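Local coordinates for protein sortase (Actinomyces oris, PDB 5UTT) that probably acts as a class E sortase, a cysteine transpeptidase of the kind that cuts sorting signals and joins surface proteins to the cell wall, at residues E126-V131 with T145-H150; M45-G50 with G74-A79; F169-D174 with G178-V183. All coordinates share one frame; numbering follows the deposited sequence.

Contact 1. Residues E126-V131 with T145-H150; sequences EVIAPV and TLTTCH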
loop_
_atom_site.group_PDB
_atom_site.type_symbol
_atom_site.label_atom_id
_atom_site.label_comp_id
_atom_site.label_asym_id
_atom_site.label_seq_id
_atom_site.Cartn_x
_atom_site.Cartn_y
_atom_site.Cartn_z
ATOM N N GLU A 126 4.041 -4.737 -15.392
ATOM C CA GLU A 126 4.438 -5.986 -14.707
ATOM C C GLU A 126 4.711 -5.750 -13.196
ATOM O O GLU A 126 4.640 -6.663 -12.377
ATOM C CB GLU A 126 5.666 -6.605 -15.377
ATOM C CG GLU A 126 6.940 -5.781 -15.220
ATOM C CD GLU A 126 7.191 -4.852 -16.391
ATOM O OE1 GLU A 126 6.268 -4.581 -17.214
ATOM O OE2 GLU A 126 8.356 -4.424 -16.507
ATOM N N VAL A 127 5.013 -4.519 -12.813
ATOM C CA VAL A 127 5.314 -4.258 -11.397
ATOM C C VAL A 127 4.079 -4.495 -10.503
ATOM O O VAL A 127 4.213 -4.646 -9.287
ATOM C CB VAL A 127 5.893 -2.838 -11.194
ATOM C CG1 VAL A 127 7.149 -2.656 -12.047
ATOM C CG2 VAL A 127 4.857 -1.765 -11.520
ATOM N N ILE A 128 2.878 -4.439 -11.093
ATOM C CA ILE A 128 1.618 -4.674 -10.355
ATOM C C ILE A 128 0.916 -5.979 -10.766
ATOM O O ILE A 128 -0.219 -6.219 -10.433
ATOM C CB ILE A 128 0.643 -3.453 -10.434
ATOM C CG1 ILE A 128 0.242 -3.141 -11.872
ATOM C CG2 ILE A 128 1.307 -2.265 -9.770
ATOM C CD1 ILE A 128 -0.969 -2.236 -12.008
ATOM N N ALA A 129 1.638 -6.846 -11.454
ATOM C CA ALA A 129 1.096 -8.165 -11.743
ATOM C C ALA A 129 0.882 -8.923 -10.431
ATOM O O ALA A 129 1.479 -8.601 -9.402
ATOM C CB ALA A 129 2.037 -8.920 -12.660
ATOM N N PRO A 130 0.078 -9.998 -10.475
ATOM C CA PRO A 130 -0.182 -10.822 -9.295
ATOM C C PRO A 130 1.087 -11.278 -8.625
ATOM O O PRO A 130 1.172 -11.207 -7.414
ATOM C CB PRO A 130 -0.950 -12.000 -9.867
ATOM C CG PRO A 130 -1.693 -11.417 -11.015
ATOM C CD PRO A 130 -0.806 -10.335 -11.597
ATOM N N VAL A 131 2.059 -11.730 -9.422
ATOM C CA VAL A 131 3.419 -11.919 -8.971
ATOM C C VAL A 131 4.248 -10.718 -9.462
ATOM O O VAL A 131 4.415 -10.549 -10.657
ATOM C CB VAL A 131 4.042 -13.227 -9.482
ATOM C CG1 VAL A 131 5.448 -13.390 -8.917
ATOM C CG2 VAL A 131 3.156 -14.379 -9.088
ATOM N N THR A 145 1.640 -3.373 -3.153
ATOM C CA THR A 145 2.512 -2.619 -3.997
ATOM C C THR A 145 2.061 -1.175 -3.876
ATOM O O THR A 145 0.881 -0.913 -4.011
ATOM C CB THR A 145 2.438 -3.058 -5.469
ATOM O OG1 THR A 145 2.937 -4.416 -5.581
ATOM C CG2 THR A 145 3.329 -2.213 -6.332
ATOM N N LEU A 146 3.012 -0.302 -3.600
ATOM C CA LEU A 146 2.742 1.162 -3.591
ATOM C C LEU A 146 3.399 1.777 -4.784
ATOM O O LEU A 146 4.627 1.562 -4.975
ATOM C CB LEU A 146 3.279 1.813 -2.321
ATOM C CG LEU A 146 2.379 1.926 -1.072
ATOM C CD1 LEU A 146 1.891 0.596 -0.618
ATOM C CD2 LEU A 146 3.106 2.634 0.070
ATOM N N THR A 147 2.669 2.658 -5.492
ATOM C CA THR A 147 3.171 3.332 -6.671
ATOM C C THR A 147 2.982 4.828 -6.565
ATOM O O THR A 147 1.969 5.278 -6.055
ATOM C CB THR A 147 2.530 2.829 -8.024
ATOM O OG1 THR A 147 1.213 3.351 -8.265
ATOM C CG2 THR A 147 2.370 1.294 -8.034
ATOM N N THR A 148 3.947 5.541 -7.080
ATOM C CA THR A 148 3.839 7.001 -7.179
ATOM C C THR A 148 4.811 7.516 -8.248
ATOM O O THR A 148 5.600 6.769 -8.800
ATOM C CB THR A 148 4.108 7.646 -5.792
ATOM O OG1 THR A 148 3.740 9.044 -5.853
ATOM C CG2 THR A 148 5.513 7.559 -5.439
ATOM N N CYS A 149 4.806 8.831 -8.503
ATOM C CA CYS A 149 5.663 9.452 -9.498
ATOM C C CYS A 149 7.034 9.739 -8.970
ATOM O O CYS A 149 7.188 10.002 -7.787
ATOM C CB CYS A 149 5.016 10.784 -9.972
ATOM S SG CYS A 149 3.610 10.456 -11.039
ATOM N N HIS A 150 8.023 9.727 -9.871
ATOM C CA HIS A 150 9.369 10.145 -9.587
ATOM C C HIS A 150 10.021 10.663 -10.908
ATOM O O HIS A 150 9.749 10.171 -12.002
ATOM C CB HIS A 150 10.202 8.961 -8.958
ATOM C CG HIS A 150 11.527 9.366 -8.355
ATOM N ND1 HIS A 150 11.636 9.994 -7.135
ATOM C CD2 HIS A 150 12.801 9.209 -8.798
ATOM C CE1 HIS A 150 12.904 10.188 -6.840
ATOM N NE2 HIS A 150 13.634 9.741 -7.847
#
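The branch methyl I128 CG2 meets the methyls of T145 and T147, which belong to the strand carrying the TLXTC signature of the sortase fold (TLTTC here, ending in C149, by family analogy probably the nucleophile). T145 and T147 point their side chains from the strand toward the loop. I128 CG2 lies 4.0 Å from T145 CG2 and 4.1 Å from T147 CG2, so three methyl groups form a small triangle, with I128 crossing each threonine at about a right angle. In I128, chi1 of 61° puts CG1 between the backbone N and the carbonyl carbon, which leaves CG2 beside the N and facing the threonines; A77 of strand 74-79 adds to the packing around it. This is the close-packed part; both threonines are buried, I128 partly exposed.

Toward V127 the contact is looser. T145 OG1 is hydrogen-bonded to N75 OD1, and the valine carbonyl to H166 NE2; T147 OG1 likewise bonds to Y64 OH. E126, before I128, and P130, after it, are partly exposed and do not touch the strand. Within the loop, A129 N bonds back to E126 O at 3.1 Å, while V127 O comes only within 3.9 Å of T145 OG1.

Contact 2. Residues M45-G50 with G74-A79; sequences MPIMEG and GNFAIA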
loop_
_atom_site.group_PDB
_atom_site.type_symbol
_atom_site.label_atom_id
_atom_site.label_comp_id
_atom_site.label_asym_id
_atom_site.label_seq_id
_atom_site.Cartn_x
_atom_site.Cartn_y
_atom_site.Cartn_z
ATOM N N MET A 45 -3.573 7.421 6.045
ATOM C CA MET A 45 -4.052 7.670 4.730
ATOM C C MET A 45 -5.140 6.715 4.356
ATOM O O MET A 45 -4.920 5.469 4.386
ATOM C CB MET A 45 -2.861 7.563 3.774
ATOM C CG MET A 45 -3.146 7.978 2.356
ATOM S SD MET A 45 -1.620 8.058 1.401
ATOM C CE MET A 45 -2.144 8.784 -0.162
ATOM N N PRO A 46 -6.318 7.209 3.998
ATOM C CA PRO A 46 -7.384 6.260 3.576
ATOM C C PRO A 46 -6.998 5.584 2.272
ATOM O O PRO A 46 -6.312 6.187 1.438
ATOM C CB PRO A 46 -8.620 7.152 3.359
ATOM C CG PRO A 46 -8.213 8.482 3.861
ATOM C CD PRO A 46 -6.755 8.604 3.825
ATOM N N ILE A 47 -7.378 4.303 2.151
ATOM C CA ILE A 47 -7.311 3.578 0.926
ATOM C C ILE A 47 -8.700 3.368 0.352
ATOM O O ILE A 47 -9.580 2.784 1.013
ATOM C CB ILE A 47 -6.656 2.186 1.126
ATOM C CG1 ILE A 47 -5.275 2.325 1.802
ATOM C CG2 ILE A 47 -6.503 1.525 -0.232
ATOM C CD1 ILE A 47 -4.708 0.980 2.319
ATOM N N MET A 48 -8.880 3.784 -0.889
ATOM C CA MET A 48 -10.189 3.662 -1.575
ATOM C C MET A 48 -10.093 2.885 -2.865
ATOM O O MET A 48 -9.029 2.852 -3.488
ATOM C CB MET A 48 -10.815 5.059 -1.816
ATOM C CG MET A 48 -11.179 5.759 -0.554
ATOM S SD MET A 48 -11.539 7.484 -0.944
ATOM C CE MET A 48 -11.486 8.198 0.682
ATOM N N GLU A 49 -11.188 2.268 -3.296
ATOM C CA GLU A 49 -11.224 1.596 -4.583
ATOM C C GLU A 49 -11.090 2.588 -5.732
ATOM O O GLU A 49 -11.778 3.613 -5.764
ATOM C CB GLU A 49 -12.494 0.751 -4.696
ATOM C CG GLU A 49 -12.646 -0.036 -5.985
ATOM C CD GLU A 49 -11.721 -1.240 -6.090
ATOM O OE1 GLU A 49 -10.883 -1.473 -5.177
ATOM O OE2 GLU A 49 -11.817 -1.919 -7.117
ATOM N N GLY A 50 -10.204 2.312 -6.678
ATOM C CA GLY A 50 -10.080 3.166 -7.884
ATOM C C GLY A 50 -8.947 4.147 -7.840
ATOM O O GLY A 50 -8.453 4.526 -6.743
ATOM N N GLY A 74 -1.880 -12.927 -4.341
ATOM C CA GLY A 74 -1.579 -12.057 -5.511
ATOM C C GLY A 74 -1.025 -10.730 -5.076
ATOM O O GLY A 74 -0.188 -10.675 -4.170
ATOM N N ASN A 75 -1.516 -9.638 -5.675
ATOM C CA ASN A 75 -0.886 -8.340 -5.434
ATOM C C ASN A 75 -1.912 -7.256 -5.288
ATOM O O ASN A 75 -2.644 -7.029 -6.220
ATOM C CB ASN A 75 0.019 -8.030 -6.624
ATOM C CG ASN A 75 0.944 -6.837 -6.382
ATOM O OD1 ASN A 75 0.975 -6.255 -5.288
ATOM N ND2 ASN A 75 1.719 -6.492 -7.386
ATOM N N PHE A 76 -2.004 -6.686 -4.091
ATOM C CA PHE A 76 -2.943 -5.576 -3.784
ATOM C C PHE A 76 -2.172 -4.291 -4.074
ATOM O O PHE A 76 -1.325 -3.872 -3.278
ATOM C CB PHE A 76 -3.394 -5.665 -2.337
ATOM C CG PHE A 76 -4.275 -4.507 -1.891
ATOM C CD1 PHE A 76 -5.610 -4.495 -2.226
ATOM C CD2 PHE A 76 -3.770 -3.508 -1.069
ATOM C CE1 PHE A 76 -6.440 -3.446 -1.815
ATOM C CE2 PHE A 76 -4.596 -2.447 -0.645
ATOM C CZ PHE A 76 -5.913 -2.428 -1.018
ATOM N N ALA A 77 -2.462 -3.629 -5.177
ATOM C CA ALA A 77 -1.613 -2.541 -5.583
ATOM C C ALA A 77 -2.366 -1.240 -5.380
ATOM O O ALA A 77 -3.586 -1.153 -5.657
ATOM C CB ALA A 77 -1.195 -2.699 -7.020
ATOM N N ILE A 78 -1.656 -0.273 -4.853
ATOM C CA ILE A 78 -2.272 1.050 -4.608
ATOM C C ILE A 78 -1.408 2.182 -5.121
ATOM O O ILE A 78 -0.184 2.190 -5.032
ATOM C CB ILE A 78 -2.611 1.242 -3.103
ATOM C CG1 ILE A 78 -1.359 1.124 -2.245
ATOM C CG2 ILE A 78 -3.726 0.282 -2.634
ATOM C CD1 ILE A 78 -1.598 1.457 -0.798
ATOM N N ALA A 79 -2.083 3.205 -5.633
ATOM C CA ALA A 79 -1.443 4.413 -6.147
ATOM C C ALA A 79 -1.645 5.548 -5.171
ATOM O O ALA A 79 -2.676 5.621 -4.502
ATOM C CB ALA A 79 -2.064 4.770 -7.512
#
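I47 meets both F76 and I78 through one atom, its branch methyl CG2. That methyl stands 3.9 Å from the branch methyl I78 CG2, the two side chains crossing at about a right angle. It also sits 4.1 Å from F76 CZ, at the edge of the phenyl ring and near its plane, so the phenylalanine offers I47 its far corner rather than a face. The contact is entirely apolar, and all three residues are buried.

The torsions explain the meeting. I47 has CG2 anti to its backbone N, with CG1 at chi1 -54°, and this extends the methyl toward strand 74-79. F76 has CB directed to the side of strand 45-49, yet CG stands anti to the backbone N (chi1 175°), which carries the ring far enough for CZ to arrive beside I47.

Further out, the F76 ring is stacked on H63, and it also touches I29 and I144. H63 is in turn held through ND1 by E49 OE1, so a glutamate of strand 45-49 helps to place the histidine that lies against the ring. A61 touches both I47 and I78, while L32 adds to the packing on I47 and L146 to that on I78.

Strands 45-49 and 74-79 are not neighbours in the sheet: strand 61-63 runs between them, parallel to the first and antiparallel to the second. I47, F76 and I78 thus form part of the apolar interior of the sortase beta-barrel, meeting over the strand between them.

Contact 3. Residues F169-D174 with G178-V183; sequences FAYWMD and GRPESV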
loop_
_atom_site.group_PDB
_atom_site.type_symbol
_atom_site.label_atom_id
_atom_site.label_comp_id
_atom_site.label_asym_id
_atom_site.label_seq_id
_atom_site.Cartn_x
_atom_site.Cartn_y
_atom_site.Cartn_z
ATOM N N PHE A 169 3.533 -10.159 2.564
ATOM C CA PHE A 169 2.752 -10.344 3.776
ATOM C C PHE A 169 3.566 -11.002 4.879
ATOM O O PHE A 169 4.268 -12.013 4.605
ATOM C CB PHE A 169 1.483 -11.133 3.448
ATOM C CG PHE A 169 0.566 -11.342 4.624
ATOM C CD1 PHE A 169 -0.218 -10.310 5.132
ATOM C CD2 PHE A 169 0.505 -12.561 5.236
ATOM C CE1 PHE A 169 -1.040 -10.506 6.230
ATOM C CE2 PHE A 169 -0.308 -12.766 6.314
ATOM C CZ PHE A 169 -1.072 -11.738 6.824
ATOM N N ALA A 170 3.504 -10.460 6.101
ATOM C CA ALA A 170 4.249 -10.983 7.236
ATOM C C ALA A 170 3.333 -11.618 8.266
ATOM O O ALA A 170 3.475 -12.805 8.574
ATOM C CB ALA A 170 5.090 -9.890 7.890
ATOM N N TYR A 171 2.383 -10.855 8.783
ATOM C CA TYR A 171 1.403 -11.403 9.724
ATOM C C TYR A 171 0.165 -10.538 9.728
ATOM O O TYR A 171 0.153 -9.455 9.122
ATOM C CB TYR A 171 2.001 -11.465 11.132
ATOM C CG TYR A 171 2.380 -10.133 11.720
ATOM C CD1 TYR A 171 1.442 -9.390 12.442
ATOM C CD2 TYR A 171 3.651 -9.614 11.561
ATOM C CE1 TYR A 171 1.777 -8.181 12.996
ATOM C CE2 TYR A 171 3.994 -8.392 12.117
ATOM C CZ TYR A 171 3.034 -7.691 12.826
ATOM O OH TYR A 171 3.331 -6.484 13.373
ATOM N N TRP A 172 -0.865 -11.021 10.406
ATOM C CA TRP A 172 -2.068 -10.218 10.612
ATOM C C TRP A 172 -2.521 -10.275 12.055
ATOM O O TRP A 172 -2.071 -11.096 12.827
ATOM C CB TRP A 172 -3.201 -10.656 9.688
ATOM C CG TRP A 172 -3.717 -12.110 9.894
ATOM C CD1 TRP A 172 -3.093 -13.270 9.516
ATOM C CD2 TRP A 172 -4.952 -12.508 10.507
ATOM N NE1 TRP A 172 -3.883 -14.362 9.846
ATOM C CE2 TRP A 172 -5.013 -13.918 10.472
ATOM C CE3 TRP A 172 -6.020 -11.809 11.080
ATOM C CZ2 TRP A 172 -6.104 -14.621 10.975
ATOM C CZ3 TRP A 172 -7.081 -12.502 11.600
ATOM C CH2 TRP A 172 -7.124 -13.907 11.534
ATOM N N MET A 173 -3.397 -9.359 12.422
ATOM C CA MET A 173 -3.970 -9.356 13.764
ATOM C C MET A 173 -5.441 -9.036 13.696
ATOM O O MET A 173 -5.860 -8.230 12.850
ATOM C CB MET A 173 -3.263 -8.349 14.656
ATOM C CG MET A 173 -1.761 -8.536 14.784
ATOM S SD MET A 173 -0.979 -7.331 15.892
ATOM C CE MET A 173 -1.683 -7.850 17.447
ATOM N N ASP A 174 -6.232 -9.645 14.581
ATOM C CA ASP A 174 -7.612 -9.220 14.799
ATOM C C ASP A 174 -7.567 -7.865 15.495
ATOM O O ASP A 174 -6.951 -7.744 16.543
ATOM C CB ASP A 174 -8.329 -10.245 15.697
ATOM C CG ASP A 174 -9.825 -10.067 15.721
ATOM O OD1 ASP A 174 -10.304 -8.908 15.711
ATOM O OD2 ASP A 174 -10.530 -11.107 15.781
ATOM N N GLY A 178 -5.784 -6.694 19.318
ATOM C CA GLY A 178 -4.442 -6.169 19.386
ATOM C C GLY A 178 -4.050 -5.389 18.143
ATOM O O GLY A 178 -4.779 -5.383 17.148
ATOM N N ARG A 179 -2.883 -4.772 18.207
ATOM C CA ARG A 179 -2.344 -4.045 17.077
ATOM C C ARG A 179 -0.809 -4.146 17.073
ATOM O O ARG A 179 -0.199 -4.505 18.097
ATOM C CB ARG A 179 -2.841 -2.605 17.102
ATOM C CG ARG A 179 -2.141 -1.737 18.116
ATOM C CD ARG A 179 -2.823 -0.358 18.150
ATOM N NE ARG A 179 -2.174 0.500 19.123
ATOM C CZ ARG A 179 -2.745 1.549 19.737
ATOM N NH1 ARG A 179 -3.992 1.886 19.493
ATOM N NH2 ARG A 179 -2.049 2.244 20.607
ATOM N N PRO A 180 -0.174 -3.874 15.917
ATOM C CA PRO A 180 1.277 -3.963 15.864
ATOM C C PRO A 180 1.991 -3.016 16.807
ATOM O O PRO A 180 1.552 -1.873 17.007
ATOM C CB PRO A 180 1.593 -3.584 14.419
ATOM C CG PRO A 180 0.378 -3.962 13.676
ATOM C CD PRO A 180 -0.733 -3.570 14.591
ATOM N N GLU A 181 3.140 -3.451 17.296
ATOM C CA GLU A 181 3.930 -2.643 18.227
ATOM C C GLU A 181 4.371 -1.316 17.652
ATOM O O GLU A 181 4.479 -0.350 18.404
ATOM C CB GLU A 181 5.160 -3.401 18.712
ATOM C CG GLU A 181 4.842 -4.458 19.771
ATOM C CD GLU A 181 4.464 -3.881 21.135
ATOM O OE1 GLU A 181 5.216 -3.020 21.660
ATOM O OE2 GLU A 181 3.426 -4.290 21.700
ATOM N N SER A 182 4.616 -1.282 16.343
ATOM C CA SER A 182 5.043 -0.050 15.652
ATOM C C SER A 182 3.952 1.018 15.605
ATOM O O SER A 182 4.244 2.198 15.369
ATOM C CB SER A 182 5.460 -0.352 14.217
ATOM O OG SER A 182 4.393 -0.954 13.491
ATOM N N VAL A 183 2.696 0.601 15.742
ATOM C CA VAL A 183 1.590 1.547 15.622
ATOM C C VAL A 183 1.617 2.376 16.909
ATOM O O VAL A 183 1.503 1.827 17.992
ATOM C CB VAL A 183 0.256 0.812 15.378
ATOM C CG1 VAL A 183 -0.938 1.727 15.665
ATOM C CG2 VAL A 183 0.226 0.281 13.946
#
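M173 and Y171 pack on the G178-P180 chain as it doubles back along the last strand of the sortase barrel; the touching parts run 150° apart, close to antiparallel, although 178-183 is not itself a strand.

Most of the contact is methionine against backbone. The M173 chain is bent at chi3 (67°), which folds its methyl onto the peptide that joins G178 to R179: CE is 3.4 Å from R179 N. The sulfur follows the next peptide, with SD 3.5 Å from P180 N. G178, lacking a side chain, allows this close approach.

Apolar and aromatic packing comes next. The proline ring lies across both M173 and Y171, with P180 CD 4.0 Å from M173 SD. Y171 reaches P180 with its hydroxyl, OH 3.5 Å from P180 CB, and crosses the proline obliquely; M173 CG lies at the edge of the tyrosine ring, in its plane. W109 and V111 of strand 108-120 and I102 of strand 100-104 also touch P180. Near the start of the segment, A170 and Y171 both face V111 in a classic beta bulge.

The polar side-chain ends bond elsewhere: D174 OD1 to S176 OG in the connection between the segments, and S182 OG to E100 OE1. Beyond R179 the chain makes a type I beta turn from P180 to V183, closed by V183 N to P180 O at 3.0 Å.

How the contacts relate
Along the chain, contact 2 closes before contact 1 opens, and contact 3 follows at the C-terminal end. All three reach the same sheet. Contacts 1 and 2 are close, their centres about 11 Å apart, because strands 142-150 and 74-79 are neighbours in it; T145 O and I78 N, 2.7 Å apart, form a probable hydrogen bond between them. Contact 3 stands apart, its centre about 23 Å from that of contact 1, on the opposite side of the chain's centre, and about 18 Å from that of contact 2. Strand 161-174 nevertheless lies beside 142-150. Loop packing, barrel interior and C-terminal tail are therefore joined through one continuous sheet.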